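Local coordinates for protein aspartate Carbamoyltransferase Regulatory Chain (Moritella profunda, PDB 2BE7) that probably transmits allosteric signals to the catalytic chains of aspartate transcarbamoylase, as the zinc-binding regulatory subunit of the holoenzyme, at residues 70-75 and 96-102. Sequence-based numbering, arbitrary orientation.
Sequences ANQLAL and LTLPNEV
A70 ends helix 67-70. Residues 71-75 keep helical phi/psi but not the regular helix bonds; L73 N bonds to A70 O (3.0 Å) and A74 N to N71 O (3.2 Å), two overlapping turns. Segment 96-102 curves around segment 70-75, with CA pairs N71-L96 at 5.3 Å, A74-L98 at 5.7 Å and Q72-V102 at 6.3 Å. It is extended through P99, kinks at N100 (phi/psi -80/-24) and enters strand 101-102. L96, chi1 m and chi2 t, brings CD2 to 3.9 Å from A70 CB. A74 CB points in and lies 3.9 Å from L96 CB. T97 directs its CB away, but its O lies 2.7 Å from N71 ND2, at a poor angle for a hydrogen bond. L98 CD1 packs 3.9 Å from L75 CG. P99 points toward segment 70-75 and sets CD 3.3 Å from N71 O. N100 CB points away. Q72, chi1 m and chi2 m, gives a hydrogen bond from NE2 to E101 O (2.8 Å), while its OE1 accepts one from E103 N. V102 CG2 meets L75 CD1 at 3.4 Å. I126 of strand 124-129 touches L75, L98, P99 and V102. The contact packs the interdomain linker and first zinc-domain strand against the allosteric domain, a junction characteristic of the two-domain aspartate transcarbamoylase regulatory chain.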
loop_
_atom_site.group_PDB
_atom_site.type_symbol
_atom_site.label_atom_id
_atom_site.label_comp_id
_atom_site.label_asym_id
_atom_site.label_seq_id
_atom_site.Cartn_x
_atom_site.Cartn_y
_atom_site.Cartn_z
ATOM N N ALA D 70 -25.036 4.718 -47.418
ATOM C CA ALA D 70 -26.018 5.720 -47.001
ATOM C C ALA D 70 -26.816 5.252 -45.786
ATOM O O ALA D 70 -27.206 6.056 -44.936
ATOM C CB ALA D 70 -26.971 6.037 -48.156
ATOM N N ASN D 71 -27.057 3.947 -45.721
ATOM C CA ASN D 71 -27.785 3.344 -44.606
ATOM C C ASN D 71 -27.124 3.527 -43.232
ATOM O O ASN D 71 -27.810 3.443 -42.213
ATOM C CB ASN D 71 -28.046 1.853 -44.874
ATOM C CG ASN D 71 -29.351 1.614 -45.619
ATOM O OD1 ASN D 71 -29.705 2.364 -46.536
ATOM N ND2 ASN D 71 -30.079 0.570 -45.219
ATOM N N GLN D 72 -25.813 3.772 -43.197
ATOM C CA GLN D 72 -25.130 4.100 -41.936
ATOM C C GLN D 72 -25.664 5.396 -41.317
ATOM O O GLN D 72 -25.721 5.537 -40.095
ATOM C CB GLN D 72 -23.622 4.209 -42.146
ATOM C CG GLN D 72 -22.932 2.877 -42.389
ATOM C CD GLN D 72 -22.844 2.017 -41.136
ATOM O OE1 GLN D 72 -21.764 1.818 -40.579
ATOM N NE2 GLN D 72 -23.983 1.508 -40.688
ATOM N N LEU D 73 -26.082 6.315 -42.185
ATOM C CA LEU D 73 -26.624 7.611 -41.783
ATOM C C LEU D 73 -27.975 7.508 -41.078
ATOM O O LEU D 73 -28.380 8.428 -40.373
ATOM C CB LEU D 73 -26.789 8.512 -43.011
ATOM C CG LEU D 73 -25.596 8.701 -43.956
ATOM C CD1 LEU D 73 -25.972 9.633 -45.113
ATOM C CD2 LEU D 73 -24.383 9.236 -43.210
ATOM N N ALA D 74 -28.662 6.387 -41.273
ATOM C CA ALA D 74 -30.025 6.177 -40.766
ATOM C C ALA D 74 -30.213 6.392 -39.260
ATOM O O ALA D 74 -31.341 6.513 -38.786
ATOM C CB ALA D 74 -30.506 4.773 -41.147
ATOM N N LEU D 75 -29.122 6.416 -38.507
ATOM C CA LEU D 75 -29.199 6.591 -37.058
ATOM C C LEU D 75 -29.105 8.060 -36.622
ATOM O O LEU D 75 -29.659 8.443 -35.596
ATOM C CB LEU D 75 -28.131 5.727 -36.379
ATOM C CG LEU D 75 -28.564 4.257 -36.263
ATOM C CD1 LEU D 75 -27.387 3.309 -36.397
ATOM C CD2 LEU D 75 -29.322 4.015 -34.948
ATOM N N LEU D 96 -33.556 5.368 -46.553
ATOM C CA LEU D 96 -32.788 4.649 -45.544
ATOM C C LEU D 96 -33.637 3.687 -44.724
ATOM O O LEU D 96 -34.747 4.019 -44.306
ATOM C CB LEU D 96 -32.107 5.642 -44.599
ATOM C CG LEU D 96 -31.389 6.825 -45.246
ATOM C CD1 LEU D 96 -30.680 7.648 -44.175
ATOM C CD2 LEU D 96 -30.406 6.365 -46.315
ATOM N N THR D 97 -33.103 2.487 -44.525
ATOM C CA THR D 97 -33.535 1.594 -43.449
ATOM C C THR D 97 -32.344 1.413 -42.521
ATOM O O THR D 97 -31.190 1.571 -42.933
ATOM C CB THR D 97 -33.957 0.192 -43.944
ATOM O OG1 THR D 97 -34.722 0.304 -45.148
ATOM C CG2 THR D 97 -34.793 -0.533 -42.882
ATOM N N LEU D 98 -32.634 1.081 -41.271
ATOM C CA LEU D 98 -31.604 0.761 -40.293
ATOM C C LEU D 98 -30.726 -0.372 -40.837
ATOM O O LEU D 98 -31.256 -1.362 -41.346
ATOM C CB LEU D 98 -32.263 0.354 -38.969
ATOM C CG LEU D 98 -31.770 1.023 -37.686
ATOM C CD1 LEU D 98 -31.725 2.540 -37.796
ATOM C CD2 LEU D 98 -32.662 0.612 -36.526
ATOM N N PRO D 99 -29.385 -0.233 -40.753
ATOM C CA PRO D 99 -28.516 -1.313 -41.212
ATOM C C PRO D 99 -28.400 -2.383 -40.135
ATOM O O PRO D 99 -28.990 -2.251 -39.066
ATOM C CB PRO D 99 -27.175 -0.616 -41.421
ATOM C CG PRO D 99 -27.164 0.462 -40.410
ATOM C CD PRO D 99 -28.603 0.894 -40.213
ATOM N N ASN D 100 -27.649 -3.437 -40.410
ATOM C CA ASN D 100 -27.420 -4.459 -39.399
ATOM C C ASN D 100 -26.325 -4.042 -38.400
ATOM O O ASN D 100 -26.332 -4.489 -37.255
ATOM C CB ASN D 100 -27.096 -5.811 -40.058
ATOM C CG ASN D 100 -28.343 -6.521 -40.617
ATOM O OD1 ASN D 100 -29.474 -6.065 -40.442
ATOM N ND2 ASN D 100 -28.128 -7.646 -41.285
ATOM N N GLU D 101 -25.426 -3.148 -38.818
ATOM C CA GLU D 101 -24.217 -2.850 -38.055
ATOM C C GLU D 101 -23.678 -1.436 -38.313
ATOM O O GLU D 101 -23.609 -1.003 -39.457
ATOM C CB GLU D 101 -23.156 -3.875 -38.433
ATOM C CG GLU D 101 -22.576 -4.631 -37.247
ATOM C CD GLU D 101 -21.797 -5.872 -37.665
ATOM O OE1 GLU D 101 -21.732 -6.158 -38.887
ATOM O OE2 GLU D 101 -21.244 -6.554 -36.770
ATOM N N VAL D 102 -23.267 -0.748 -37.245
ATOM C CA VAL D 102 -22.701 0.607 -37.317
ATOM C C VAL D 102 -21.203 0.598 -37.009
ATOM O O VAL D 102 -20.841 0.451 -35.851
ATOM C CB VAL D 102 -23.336 1.540 -36.252
ATOM C CG1 VAL D 102 -23.260 2.985 -36.695
ATOM C CG2 VAL D 102 -24.754 1.176 -35.978
#